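Local coordinates for protein MJ1225 (PDB 3KH5) that binds AMP and ADP through its CBS domains and is probably an archaeal counterpart of the gamma subunit of AMP-activated protein kinase, at residues I154-V158 with I266-I270; L140-D145 with L276-A280; V58-G62 with F78-I82. One frame throughout, in Å; residues are numbered along the deposited sequence.

Contact 1: residues I154-V158 with I266-I270. With ADP (adenosine-5'-diphosphate), chain E.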
# COMPACT_ATOMS: atom_id res chain seq x y z
N ILE A 154 11.29 7.77 13.86
CA ILE A 154 10.24 8.63 13.32
C ILE A 154 10.72 9.43 12.11
O ILE A 154 11.81 10.00 12.12
CB ILE A 154 9.71 9.60 14.40
CG1 ILE A 154 9.17 8.82 15.60
CG2 ILE A 154 8.62 10.52 13.83
CD1 ILE A 154 8.99 9.66 16.85
N THR A 155 9.89 9.45 11.06
CA THR A 155 10.12 10.35 9.94
C THR A 155 9.53 11.71 10.29
O THR A 155 8.33 11.85 10.51
CB THR A 155 9.54 9.78 8.62
OG1 THR A 155 10.25 8.58 8.28
CG2 THR A 155 9.70 10.79 7.49
N ARG A 156 10.41 12.70 10.35
CA ARG A 156 10.08 14.02 10.85
C ARG A 156 9.38 14.89 9.81
O ARG A 156 8.42 15.60 10.12
CB ARG A 156 11.35 14.68 11.44
CG ARG A 156 11.31 16.21 11.55
CD ARG A 156 11.65 16.88 10.22
NE ARG A 156 12.97 17.53 10.21
CZ ARG A 156 13.98 17.22 9.39
NH1 ARG A 156 13.85 16.25 8.50
NH2 ARG A 156 15.13 17.88 9.48
N ASP A 157 9.87 14.86 8.57
CA ASP A 157 9.26 15.66 7.50
C ASP A 157 8.10 14.88 6.89
O ASP A 157 8.31 13.95 6.11
CB ASP A 157 10.29 16.06 6.44
CG ASP A 157 11.17 17.23 6.88
OD1 ASP A 157 10.81 17.95 7.86
OD2 ASP A 157 12.24 17.42 6.24
N VAL A 158 6.89 15.27 7.26
CA VAL A 158 5.68 14.55 6.86
C VAL A 158 5.01 15.20 5.65
O VAL A 158 4.76 16.41 5.64
CB VAL A 158 4.65 14.44 8.01
CG1 VAL A 158 3.62 13.36 7.72
CG2 VAL A 158 5.35 14.15 9.33
N ILE A 266 1.30 17.49 14.53
CA ILE A 266 2.05 16.38 13.95
C ILE A 266 3.54 16.54 14.19
O ILE A 266 4.14 17.55 13.82
CB ILE A 266 1.84 16.31 12.42
CG1 ILE A 266 0.37 16.55 12.06
CG2 ILE A 266 2.36 14.97 11.85
CD1 ILE A 266 -0.58 15.52 12.63
N LYS A 267 4.14 15.52 14.80
CA LYS A 267 5.58 15.50 15.04
C LYS A 267 6.32 14.61 14.06
O LYS A 267 7.56 14.64 13.99
CB LYS A 267 5.88 15.04 16.47
CG LYS A 267 5.08 15.74 17.58
CD LYS A 267 5.23 17.27 17.55
CE LYS A 267 6.69 17.74 17.70
NZ LYS A 267 7.42 17.06 18.83
N GLY A 268 5.58 13.81 13.30
CA GLY A 268 6.18 12.83 12.41
C GLY A 268 5.22 11.73 12.05
O GLY A 268 4.01 11.86 12.23
N ILE A 269 5.76 10.65 11.50
CA ILE A 269 4.99 9.47 11.15
C ILE A 269 5.97 8.32 11.32
O ILE A 269 7.18 8.49 11.16
CB ILE A 269 4.42 9.57 9.69
CG1 ILE A 269 3.46 8.41 9.37
CG2 ILE A 269 5.56 9.70 8.65
CD1 ILE A 269 2.65 8.60 8.09
N ILE A 270 5.45 7.15 11.69
CA ILE A 270 6.28 5.96 11.81
C ILE A 270 5.57 4.81 11.11
O ILE A 270 4.36 4.64 11.25
CB ILE A 270 6.63 5.64 13.28
CG1 ILE A 270 7.52 4.39 13.38
CG2 ILE A 270 5.36 5.54 14.15
CD1 ILE A 270 8.34 4.31 14.66
PB ADP E . 3.71 3.89 3.40
O1B ADP E . 3.12 2.71 4.07
O2B ADP E . 2.83 5.27 3.65
O3B ADP E . 3.83 3.75 1.79
PA ADP E . 6.52 3.36 3.73
O1A ADP E . 6.77 2.24 4.67
O2A ADP E . 6.54 2.93 2.17
O3A ADP E . 5.16 4.18 4.01
O5' ADP E . 7.54 4.55 3.98
C5' ADP E . 8.95 4.50 3.68
C4' ADP E . 9.60 5.68 4.45
O4' ADP E . 8.86 6.90 4.10
C3' ADP E . 9.50 5.51 5.98
O3' ADP E . 10.66 6.07 6.59
C2' ADP E . 8.26 6.33 6.35
O2' ADP E . 8.35 6.86 7.68
C1' ADP E . 8.26 7.46 5.31
N9 ADP E . 6.86 7.95 5.05
C8 ADP E . 5.75 7.22 4.91
N7 ADP E . 4.70 8.01 4.71
C5 ADP E . 5.13 9.27 4.73
C6 ADP E . 4.50 10.50 4.59
N6 ADP E . 3.19 10.58 4.38
N1 ADP E . 5.26 11.61 4.66
C2 ADP E . 6.57 11.54 4.88
N3 ADP E . 7.19 10.38 5.02
C4 ADP E . 6.50 9.23 4.95
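With chi1 at -64°, Thr155 carries its hydroxyl beside its own backbone N and its methyl anti to that N, so OG1 turns to the ribose of ADP and CG2 to the adenine. From the facing strand, Ile269 sends CG1 anti to its N (chi1 -173°); its CG2, in the crowded position, then stands over one face of the adenine, 3.8 Å from C4 of the ADP, while CD1 reaches the N7 side. The two residues form a single antiparallel hydrogen-bonded pair, Thr155 N to Ile269 O at 2.9 Å and Ile269 N to Thr155 O at 3.0 Å. Thr155 OG1 lies at hydrogen-bond distance from two ribose hydroxyls of the ADP, 2.6 Å from O2' and 3.1 Å from O3'. A valine here would probably leave O2' and O3' without their partner in this loop. Beyond the pair, Gly268 lets the chains come close: Val158 CG2 presses on Gly268 CA at a tight 3.5 Å, and Ile154 CG2 comes to the same CA at 3.6 Å, where a beta carbon would clash. Lys267 and Gly268 form a classic beta bulge opposite Val259, and Lys267 is salt-bridged to Glu238. Val158 also meets Ile266, CG2 to CG2, at 4.0 Å. Further hydrogen bonds to the nucleotide come from Ile159 and Thr271, just beyond the segments, and from Asp274, Arg180 and Arg181. The chemistry is split: backbone pairing fixes the loop against the strand, the threonine hydroxyl bonds to the ribose, and aliphatic groups lie on one side of the adenine, Ile269 CG2 near C4 and Val158 CG1 near N1, with the carbonyl oxygen of Asp157 close to C2.

Contact 2: residues L140-D145 with L276-A280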
# COMPACT_ATOMS: atom_id res chain seq x y z
N LEU A 140 9.60 -11.26 14.50
CA LEU A 140 10.70 -10.76 15.33
C LEU A 140 10.27 -9.87 16.50
O LEU A 140 11.11 -9.31 17.21
CB LEU A 140 11.72 -10.00 14.46
CG LEU A 140 12.37 -10.75 13.29
CD1 LEU A 140 13.26 -9.80 12.50
CD2 LEU A 140 13.16 -11.96 13.76
N LEU A 141 8.96 -9.75 16.69
CA LEU A 141 8.38 -8.82 17.66
C LEU A 141 8.93 -9.01 19.07
O LEU A 141 9.28 -8.03 19.74
CB LEU A 141 6.85 -8.96 17.66
CG LEU A 141 5.96 -8.07 18.53
CD1 LEU A 141 5.99 -6.62 18.06
CD2 LEU A 141 4.54 -8.61 18.54
N ASP A 142 9.03 -10.26 19.51
CA ASP A 142 9.56 -10.57 20.84
C ASP A 142 11.06 -10.25 20.98
O ASP A 142 11.58 -10.19 22.10
CB ASP A 142 9.25 -12.02 21.25
CG ASP A 142 10.04 -13.05 20.45
OD1 ASP A 142 11.10 -12.71 19.91
OD2 ASP A 142 9.60 -14.22 20.39
N LYS A 143 11.75 -10.03 19.85
CA LYS A 143 13.19 -9.70 19.87
C LYS A 143 13.49 -8.20 19.98
O LYS A 143 14.65 -7.81 20.08
CB LYS A 143 13.92 -10.27 18.64
CG LYS A 143 13.64 -11.73 18.33
CD LYS A 143 14.22 -12.67 19.38
CE LYS A 143 13.72 -14.10 19.19
NZ LYS A 143 14.24 -14.73 17.95
N ILE A 144 12.45 -7.36 19.94
CA ILE A 144 12.63 -5.93 20.16
C ILE A 144 12.72 -5.70 21.66
O ILE A 144 11.83 -6.11 22.41
CB ILE A 144 11.46 -5.09 19.59
CG1 ILE A 144 11.22 -5.41 18.11
CG2 ILE A 144 11.72 -3.60 19.79
CD1 ILE A 144 9.89 -4.89 17.56
N ASP A 145 13.81 -5.07 22.11
CA ASP A 145 13.99 -4.69 23.52
C ASP A 145 12.81 -3.83 23.96
O ASP A 145 12.40 -2.92 23.24
CB ASP A 145 15.32 -3.94 23.71
CG ASP A 145 15.44 -3.21 25.06
OD1 ASP A 145 16.52 -2.61 25.30
OD2 ASP A 145 14.50 -3.21 25.89
N LEU A 276 11.44 -1.75 11.14
CA LEU A 276 12.46 -2.68 10.70
C LEU A 276 13.88 -2.11 10.74
O LEU A 276 14.85 -2.87 10.67
CB LEU A 276 12.14 -3.26 9.32
CG LEU A 276 11.05 -4.34 9.19
CD1 LEU A 276 10.88 -4.71 7.73
CD2 LEU A 276 11.39 -5.58 10.01
N LYS A 277 14.02 -0.79 10.88
CA LYS A 277 15.34 -0.18 11.02
C LYS A 277 16.01 -0.54 12.35
O LYS A 277 17.23 -0.38 12.50
CB LYS A 277 15.28 1.34 10.84
CG LYS A 277 14.93 1.79 9.44
CD LYS A 277 14.55 3.27 9.46
CE LYS A 277 14.15 3.77 8.09
NZ LYS A 277 13.70 5.20 8.14
N TYR A 278 15.21 -1.03 13.30
CA TYR A 278 15.73 -1.61 14.55
C TYR A 278 16.68 -2.77 14.25
O TYR A 278 17.69 -2.92 14.93
CB TYR A 278 14.59 -2.10 15.46
CG TYR A 278 15.04 -2.62 16.82
CD1 TYR A 278 15.33 -1.74 17.86
CD2 TYR A 278 15.17 -3.99 17.07
CE1 TYR A 278 15.75 -2.20 19.11
CE2 TYR A 278 15.58 -4.46 18.32
CZ TYR A 278 15.87 -3.56 19.33
OH TYR A 278 16.27 -4.01 20.56
N PHE A 279 16.35 -3.56 13.23
CA PHE A 279 17.15 -4.74 12.88
C PHE A 279 18.13 -4.51 11.73
O PHE A 279 18.70 -5.46 11.19
CB PHE A 279 16.24 -5.94 12.56
CG PHE A 279 15.30 -6.31 13.67
CD1 PHE A 279 15.67 -7.26 14.63
CD2 PHE A 279 14.05 -5.72 13.77
CE1 PHE A 279 14.81 -7.61 15.67
CE2 PHE A 279 13.17 -6.05 14.81
CZ PHE A 279 13.55 -7.00 15.76
N ALA A 280 18.34 -3.24 11.37
CA ALA A 280 19.35 -2.90 10.37
C ALA A 280 20.75 -2.99 10.98
O ALA A 280 21.70 -3.41 10.32
CB ALA A 280 19.10 -1.51 9.81
OXT ALA A 280 20.95 -2.65 12.14
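The Phe279 ring is sandwiched, with Leu140 CD1 over the centre of one face, 4.0 Å from the centroid in a CH-pi contact, and CD2 of the neighbouring Tyr278 over the centre of the opposite face. Lys143 CB lies at its edge, and CZ meets Leu140 CB. The Tyr278 ring takes Ile144 CG2 over one face, 4.1 Å from the centroid and only 8° off the ring normal, while Phe279 CD2 lies in its plane at the edge. Ile144 thus serves both rings: CG2, anti to its backbone N, goes to the tyrosine, and CG1, beside that N, comes 3.7 Å from Phe279 CZ. At the far end of its ring, Tyr278 OH accepts a nearly straight bond (163°) from Asp145 N at 3.1 Å; the carboxylate of Asp145 turns instead to Asn147 N. The contact is at the surface, where the chain's C-terminal residues meet Leu140 of helix 133-140 and the 3-10 turn 141-143. Helix 242-252 backs it, Leu242 touching both Ile144 and Tyr278 and Ala246 touching Ile144, while Ile103 of helix 103-112 packs on Leu140.

Contact 3: residues V58-G62 with F78-I82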
# COMPACT_ATOMS: atom_id res chain seq x y z
N VAL A 58 -4.20 3.72 -7.90
CA VAL A 58 -4.23 5.16 -7.60
C VAL A 58 -3.53 5.99 -8.69
O VAL A 58 -3.98 7.09 -9.04
CB VAL A 58 -3.65 5.46 -6.19
CG1 VAL A 58 -3.47 6.96 -5.96
CG2 VAL A 58 -4.56 4.88 -5.12
N ASP A 59 -2.44 5.45 -9.23
CA ASP A 59 -1.73 6.01 -10.38
C ASP A 59 -2.67 6.08 -11.61
O ASP A 59 -2.89 7.15 -12.19
CB ASP A 59 -0.52 5.09 -10.64
CG ASP A 59 0.43 5.62 -11.71
OD1 ASP A 59 -0.01 6.31 -12.65
OD2 ASP A 59 1.63 5.29 -11.61
N PHE A 60 -3.21 4.92 -11.97
CA PHE A 60 -4.20 4.75 -13.03
C PHE A 60 -5.40 5.71 -12.93
O PHE A 60 -5.85 6.25 -13.94
CB PHE A 60 -4.68 3.29 -12.99
CG PHE A 60 -5.81 2.96 -13.91
CD1 PHE A 60 -5.64 2.96 -15.29
CD2 PHE A 60 -7.05 2.59 -13.39
CE1 PHE A 60 -6.69 2.64 -16.14
CE2 PHE A 60 -8.11 2.26 -14.23
CZ PHE A 60 -7.93 2.29 -15.61
N MET A 61 -5.89 5.91 -11.72
CA MET A 61 -7.05 6.78 -11.47
C MET A 61 -6.77 8.27 -11.70
O MET A 61 -7.72 9.06 -11.79
CB MET A 61 -7.56 6.59 -10.05
CG MET A 61 -8.49 5.40 -9.85
SD MET A 61 -8.72 4.96 -8.10
CE MET A 61 -8.38 6.52 -7.27
N GLY A 62 -5.50 8.65 -11.78
CA GLY A 62 -5.15 10.08 -11.88
C GLY A 62 -3.82 10.47 -11.26
O GLY A 62 -3.24 11.49 -11.64
N PHE A 78 -13.58 5.51 -17.85
CA PHE A 78 -13.01 4.66 -16.81
C PHE A 78 -13.54 3.23 -16.89
O PHE A 78 -12.78 2.27 -16.72
CB PHE A 78 -13.32 5.24 -15.43
CG PHE A 78 -12.90 4.37 -14.28
CD1 PHE A 78 -11.56 4.32 -13.89
CD2 PHE A 78 -13.83 3.62 -13.57
CE1 PHE A 78 -11.16 3.52 -12.83
CE2 PHE A 78 -13.44 2.82 -12.51
CZ PHE A 78 -12.10 2.77 -12.13
N LEU A 79 -14.84 3.11 -17.15
CA LEU A 79 -15.48 1.81 -17.25
C LEU A 79 -14.96 0.99 -18.43
O LEU A 79 -14.79 -0.23 -18.31
CB LEU A 79 -17.00 1.96 -17.31
CG LEU A 79 -17.78 1.56 -16.05
CD1 LEU A 79 -16.95 1.74 -14.78
CD2 LEU A 79 -19.08 2.36 -15.98
N ALA A 80 -14.71 1.65 -19.56
CA ALA A 80 -14.08 0.96 -20.69
C ALA A 80 -12.62 0.63 -20.40
O ALA A 80 -12.15 -0.47 -20.72
CB ALA A 80 -14.20 1.79 -21.96
N ALA A 81 -11.91 1.58 -19.79
CA ALA A 81 -10.48 1.45 -19.51
C ALA A 81 -10.17 0.27 -18.60
O ALA A 81 -9.14 -0.38 -18.75
CB ALA A 81 -9.93 2.74 -18.91
N ILE A 82 -11.07 0.00 -17.66
CA ILE A 82 -10.87 -1.11 -16.73
C ILE A 82 -11.08 -2.48 -17.36
O ILE A 82 -10.84 -3.50 -16.71
CB ILE A 82 -11.70 -0.97 -15.42
CG1 ILE A 82 -13.19 -0.85 -15.72
CG2 ILE A 82 -11.17 0.19 -14.58
CD1 ILE A 82 -14.09 -0.92 -14.48
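Phe60 lies on helix 54-63, which follows strand 48-53 in a CBS repeat, and the end of its ring packs against helix 78-81 and Ile82 just beyond it. The two phenyl rings meet by their rims, Phe60 CE2 to Phe78 CE1 at 3.6 Å, with planes inclined at 41° and neither ring over the other's face. Ala81 CB and Ile82 CG2 come at the edge of the Phe60 ring; the first is 3.9 Å from Phe60 CZ, the second 3.7 Å from Phe60 CE2. With CG anti to the backbone N (chi1 173°), the Phe60 side chain extends from its helix toward these partners. Farther out, Ile70 of helix 68-73 touches Phe60, Phe78 and Ala81 together, and Leu203 of helix 196-203 packs on both Met61 and Phe78. Phe60 also touches Leu69, a residue of an AMP pocket. The side chain of Phe60 is about 7 Å from a bound AMP. Ile82 N donates to Phe78 O at 3.0 Å, and the Ile82 backbone also bonds with Arg24; one helical turn on from Phe78, Ile82 lays CG2 3.6 Å above that ring's plane, displaced toward the rim.

Along the chain, contact 3 closes before the others open, and contact 1 is nested inside the loop closed by contact 2. Contacts 1 and 2 are neighbours, centres about 20 Å and nearest atoms about 5 Å apart; each brings together parts of different CBS repeats more than 100 residues apart. Their second segments lie on strand 266-271 and just after helix 272-275. They share one ADP pocket, to which contact 1 gives Thr155, Asp157, Val158 and Ile269 and contact 2 Lys277. Contact 3, a short-range packing of helix 54-63 on 78-82, lies about 31 Å from contact 1 and about 39 Å from contact 2, centre to centre, across the chain's centre from contact 2.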